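Local coordinates for geobacter metallireducens SMUG1 (Geobacter metallireducens, PDB 5H93), which is a SMUG1-type member of the uracil DNA glycosylase superfamily, an alpha/beta protein built around a four-stranded parallel sheet, at residues G59-P64 with P142-T147; G63-A68 with R109-G114. All coordinates share one frame; numbering follows the deposited sequence.

Contact 1: G59-P64 with P142-T147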
loop_
_atom_site.group_PDB
_atom_site.type_symbol
_atom_site.label_atom_id
_atom_site.label_comp_id
_atom_site.label_asym_id
_atom_site.label_seq_id
_atom_site.Cartn_x
_atom_site.Cartn_y
_atom_site.Cartn_z
ATOM N N GLY A 59 0.924 -3.925 1.572
ATOM C CA GLY A 59 0.245 -3.170 2.608
ATOM C C GLY A 59 -1.250 -3.388 2.496
ATOM O O GLY A 59 -1.740 -3.799 1.445
ATOM N N MET A 60 -1.978 -3.117 3.572
ATOM C CA MET A 60 -3.420 -3.324 3.573
ATOM C C MET A 60 -4.145 -2.211 2.819
ATOM O O MET A 60 -4.811 -2.465 1.814
ATOM C CB MET A 60 -3.950 -3.425 5.005
ATOM C CG MET A 60 -5.425 -3.780 5.080
ATOM S SD MET A 60 -5.773 -5.390 4.344
ATOM C CE MET A 60 -7.382 -5.092 3.617
ATOM N N ASN A 61 -4.015 -0.980 3.309
ATOM C CA ASN A 61 -4.694 0.170 2.713
ATOM C C ASN A 61 -3.986 1.475 3.093
ATOM O O ASN A 61 -3.241 1.506 4.072
ATOM C CB ASN A 61 -6.175 0.188 3.130
ATOM C CG ASN A 61 -6.423 0.953 4.418
ATOM O OD1 ASN A 61 -7.183 1.923 4.438
ATOM N ND2 ASN A 61 -5.801 0.509 5.502
ATOM N N PRO A 62 -4.193 2.553 2.313
ATOM C CA PRO A 62 -3.410 3.771 2.564
ATOM C C PRO A 62 -3.705 4.462 3.893
ATOM O O PRO A 62 -4.814 4.364 4.419
ATOM C CB PRO A 62 -3.809 4.682 1.399
ATOM C CG PRO A 62 -5.153 4.209 0.990
ATOM C CD PRO A 62 -5.090 2.719 1.155
ATOM N N GLY A 63 -2.700 5.150 4.425
ATOM C CA GLY A 63 -2.892 6.056 5.541
ATOM C C GLY A 63 -3.267 7.417 4.988
ATOM O O GLY A 63 -2.978 7.711 3.828
ATOM N N PRO A 64 -3.914 8.257 5.810
ATOM C CA PRO A 64 -4.418 9.559 5.355
ATOM C C PRO A 64 -3.322 10.515 4.883
ATOM O O PRO A 64 -3.585 11.366 4.032
ATOM C CB PRO A 64 -5.122 10.116 6.600
ATOM C CG PRO A 64 -4.518 9.380 7.748
ATOM C CD PRO A 64 -4.210 8.012 7.231
ATOM N N PRO A 142 -6.562 0.142 -2.342
ATOM C CA PRO A 142 -6.186 1.549 -2.517
ATOM C C PRO A 142 -7.196 2.538 -1.941
ATOM O O PRO A 142 -6.949 3.740 -1.988
ATOM C CB PRO A 142 -6.109 1.692 -4.035
ATOM C CG PRO A 142 -7.122 0.725 -4.533
ATOM C CD PRO A 142 -7.078 -0.449 -3.589
ATOM N N LEU A 143 -8.307 2.049 -1.400
ATOM C CA LEU A 143 -9.364 2.938 -0.927
ATOM C C LEU A 143 -9.187 3.351 0.532
ATOM O O LEU A 143 -8.831 2.534 1.382
ATOM C CB LEU A 143 -10.732 2.277 -1.114
ATOM C CG LEU A 143 -11.132 1.972 -2.559
ATOM C CD1 LEU A 143 -12.557 1.448 -2.626
ATOM C CD2 LEU A 143 -10.967 3.205 -3.432
ATOM N N LEU A 144 -9.433 4.627 0.811
ATOM C CA LEU A 144 -9.441 5.127 2.183
ATOM C C LEU A 144 -10.881 5.351 2.634
ATOM O O LEU A 144 -11.662 5.986 1.930
ATOM C CB LEU A 144 -8.638 6.425 2.301
ATOM C CG LEU A 144 -8.516 7.021 3.708
ATOM C CD1 LEU A 144 -7.486 6.264 4.537
ATOM C CD2 LEU A 144 -8.185 8.504 3.654
ATOM N N PHE A 145 -11.231 4.828 3.804
ATOM C CA PHE A 145 -12.599 4.932 4.305
ATOM C C PHE A 145 -12.675 5.824 5.540
ATOM O O PHE A 145 -11.910 5.653 6.490
ATOM C CB PHE A 145 -13.162 3.544 4.625
ATOM C CG PHE A 145 -13.102 2.584 3.468
ATOM C CD1 PHE A 145 -14.167 2.466 2.591
ATOM C CD2 PHE A 145 -11.980 1.798 3.261
ATOM C CE1 PHE A 145 -14.113 1.583 1.529
ATOM C CE2 PHE A 145 -11.920 0.916 2.199
ATOM C CZ PHE A 145 -12.988 0.808 1.332
ATOM N N LEU A 146 -13.610 6.770 5.522
ATOM C CA LEU A 146 -13.743 7.749 6.596
ATOM C C LEU A 146 -15.182 7.897 7.086
ATOM O O LEU A 146 -16.130 7.829 6.299
ATOM C CB LEU A 146 -13.221 9.112 6.137
ATOM C CG LEU A 146 -11.755 9.202 5.711
ATOM C CD1 LEU A 146 -11.421 10.616 5.264
ATOM C CD2 LEU A 146 -10.839 8.761 6.842
ATOM N N THR A 147 -15.334 8.106 8.390
ATOM C CA THR A 147 -16.640 8.390 8.977
ATOM C C THR A 147 -17.039 9.835 8.705
ATOM O O THR A 147 -16.256 10.608 8.153
ATOM C CB THR A 147 -16.652 8.146 10.497
ATOM O OG1 THR A 147 -15.782 9.085 11.142
ATOM C CG2 THR A 147 -16.194 6.736 10.820
#
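Pro-62 and Leu-144 meet where the loop leaving strand 55-59 of the alpha/beta core passes beside strand 144-146; judged by sequence, the loop's Gly-Met-Asn-Pro-Gly is probably motif 1 in its SMUG1 form, the counterpart of motif 1 in the rest of the uracil DNA glycosylase superfamily. No hydrogen bond spans the two segments, so the join depends on shape. The ring of Pro-62, which has no N-H to satisfy, sets Pro-62 CG 3.5 Å from Pro-142 O. The apolar pair across the contact is Pro-62 CG with Leu-144 CB, 4.3 Å apart. A leucine suits this place because its two methyls reach separate parts of the loop. With CG anti to the backbone N (chi1 -177°), Leu-144 sends CD1 to 3.3 Å from Pro-62 O, while Leu-144 CD2 comes within 4.3 Å of Pro-64 CA. Beside these contacts, Asn-61 turns its amide toward the other segment (chi1 89°), bringing Asn-61 OD1 to 3.5 Å from Leu-143 O; both oxygens are acceptors, so no bond forms.

Farther out, backbone bonds of Gly-59 to Ala-138 and Tyr-140, and of Met-60 to Cys-141, tie the base of the loop to the chain leading into Pro-142. Leu-144 pairs through its backbone with Tyr-31 of strand 29-31, while Pro-142 rests on Leu-14 and Leu-18 of helix 7-19. At the loop's far end, Pro-64 O is hydrogen-bonded to Gln-69 NE2.

Contact 2: G63-A68 with R109-G114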
loop_
_atom_site.group_PDB
_atom_site.type_symbol
_atom_site.label_atom_id
_atom_site.label_comp_id
_atom_site.label_asym_id
_atom_site.label_seq_id
_atom_site.Cartn_x
_atom_site.Cartn_y
_atom_site.Cartn_z
ATOM N N GLY A 63 -2.700 5.150 4.425
ATOM C CA GLY A 63 -2.892 6.056 5.541
ATOM C C GLY A 63 -3.267 7.417 4.988
ATOM O O GLY A 63 -2.978 7.711 3.828
ATOM N N PRO A 64 -3.914 8.257 5.810
ATOM C CA PRO A 64 -4.418 9.559 5.355
ATOM C C PRO A 64 -3.322 10.515 4.883
ATOM O O PRO A 64 -3.585 11.366 4.032
ATOM C CB PRO A 64 -5.122 10.116 6.600
ATOM C CG PRO A 64 -4.518 9.380 7.748
ATOM C CD PRO A 64 -4.210 8.012 7.231
ATOM N N TRP A 65 -2.114 10.375 5.417
ATOM C CA TRP A 65 -1.040 11.307 5.091
ATOM C C TRP A 65 0.011 10.680 4.182
ATOM O O TRP A 65 1.004 11.319 3.838
ATOM C CB TRP A 65 -0.383 11.829 6.372
ATOM C CG TRP A 65 -1.370 12.162 7.450
ATOM C CD1 TRP A 65 -1.410 11.647 8.712
ATOM C CD2 TRP A 65 -2.473 13.073 7.354
ATOM N NE1 TRP A 65 -2.461 12.187 9.412
ATOM C CE2 TRP A 65 -3.130 13.064 8.601
ATOM C CE3 TRP A 65 -2.965 13.899 6.339
ATOM C CZ2 TRP A 65 -4.253 13.848 8.857
ATOM C CZ3 TRP A 65 -4.080 14.674 6.595
ATOM C CH2 TRP A 65 -4.711 14.644 7.845
ATOM N N GLY A 66 -0.216 9.431 3.790
ATOM C CA GLY A 66 0.723 8.721 2.944
ATOM C C GLY A 66 0.262 8.612 1.505
ATOM O O GLY A 66 0.318 9.584 0.748
ATOM N N MET A 67 -0.201 7.423 1.130
ATOM C CA MET A 67 -0.630 7.150 -0.238
ATOM C C MET A 67 -1.845 7.988 -0.626
ATOM O O MET A 67 -2.027 8.327 -1.795
ATOM C CB MET A 67 -0.941 5.660 -0.411
ATOM C CG MET A 67 -1.317 5.261 -1.829
ATOM S SD MET A 67 -1.527 3.481 -2.029
ATOM C CE MET A 67 -2.122 3.400 -3.716
ATOM N N ALA A 68 -2.665 8.329 0.362
ATOM C CA ALA A 68 -3.831 9.176 0.129
ATOM C C ALA A 68 -3.417 10.581 -0.306
ATOM O O ALA A 68 -4.228 11.338 -0.840
ATOM C CB ALA A 68 -4.696 9.240 1.379
ATOM N N ARG A 109 1.914 17.056 7.024
ATOM C CA ARG A 109 1.895 15.985 8.017
ATOM C C ARG A 109 2.696 14.781 7.529
ATOM O O ARG A 109 2.709 14.472 6.337
ATOM C CB ARG A 109 0.458 15.567 8.349
ATOM C CG ARG A 109 -0.317 16.605 9.153
ATOM C CD ARG A 109 -1.527 16.006 9.862
ATOM N NE ARG A 109 -1.153 15.107 10.951
ATOM C CZ ARG A 109 -2.014 14.612 11.835
ATOM N NH1 ARG A 109 -3.298 14.935 11.761
ATOM N NH2 ARG A 109 -1.592 13.799 12.794
ATOM N N SER A 110 3.368 14.110 8.458
ATOM C CA SER A 110 4.183 12.948 8.130
ATOM C C SER A 110 3.490 11.646 8.524
ATOM O O SER A 110 3.103 11.464 9.678
ATOM C CB SER A 110 5.545 13.042 8.820
ATOM O OG SER A 110 6.232 11.804 8.765
ATOM N N GLU A 111 3.334 10.748 7.557
ATOM C CA GLU A 111 2.772 9.427 7.816
ATOM C C GLU A 111 3.834 8.527 8.439
ATOM O O GLU A 111 4.757 8.078 7.758
ATOM C CB GLU A 111 2.232 8.807 6.526
ATOM C CG GLU A 111 1.567 7.453 6.710
ATOM C CD GLU A 111 0.190 7.552 7.340
ATOM O OE1 GLU A 111 -0.509 8.560 7.098
ATOM O OE2 GLU A 111 -0.194 6.622 8.079
ATOM N N VAL A 112 3.691 8.264 9.735
ATOM C CA VAL A 112 4.715 7.571 10.511
ATOM C C VAL A 112 5.060 6.185 9.976
ATOM O O VAL A 112 6.232 5.823 9.904
ATOM C CB VAL A 112 4.290 7.412 11.982
ATOM C CG1 VAL A 112 5.469 6.934 12.820
ATOM C CG2 VAL A 112 3.738 8.723 12.522
ATOM N N SER A 113 4.041 5.408 9.617
ATOM C CA SER A 113 4.257 4.054 9.116
ATOM C C SER A 113 5.172 4.069 7.896
ATOM O O SER A 113 6.104 3.268 7.791
ATOM C CB SER A 113 2.924 3.386 8.776
ATOM O OG SER A 113 2.151 3.172 9.945
ATOM N N GLY A 114 4.909 5.000 6.986
ATOM C CA GLY A 114 5.702 5.128 5.780
ATOM C C GLY A 114 7.090 5.682 6.032
ATOM O O GLY A 114 8.062 5.222 5.432
HETATM O O HOH W 1 3.315 12.263 4.782
#
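Gly-63 faces the carboxylate of Glu-111 at the start of a type I beta turn, Gly-63 to Gly-66, that leads into helix 67-70. Glycine suits this position: Glu-111 OE2 lies 3.7 Å from Gly-63 CA, on the side where a side chain would point and collide. Pro-64, whose fixed phi fits the turn, crosses the Glu-111 side chain at about a right angle and lays its CB over the centre of one face of the broad Trp-65 ring. On the opposite face, the long aliphatic part of Arg-109 brings its CD 3.7 Å from the centroid of the Trp-65 six-membered ring in a CH-pi contact, while Trp-65 NE1 lies over the centre of the Arg-109 guanidinium face, the planes 30° apart. The carboxylate of Glu-111, N-cap of helix 112-125, bends at chi2 (75°) to accept Trp-65 N at OE1 (2.9 Å, 146°), nearly end-on. At Gly-66, N-cap of helix 67-70, a CB would be tight against Glu-111 CG; Gly-66 N donates to Gly-63 O (3.3 Å), closing the turn. A single water fastens the two backbones, donating to Trp-65 O (2.7 Å) and Arg-109 O and accepting from Glu-111 N at 3.2 Å.

Overall arrangement
The two contacts follow one another along a single loop, and their centres are about 10 Å apart. Residues 59-64 leave the parallel sheet at the end of strand 55-59 and form contact 1; the chain then turns into helix 67-70 through contact 2, with Gly-63 and Pro-64 common to both. Their partners come later in reverse order: 109-114, opening helix 112-125, precedes 142-147. Contact 1 is partly buried beside the antiparallel pair 29-31 and 144-146, whereas contact 2 lies at the surface. They also touch directly, Pro-62 CB lying 3.5 Å from Met-67 CB. One loop therefore joins the sheet, a short strand pair and two helix starts.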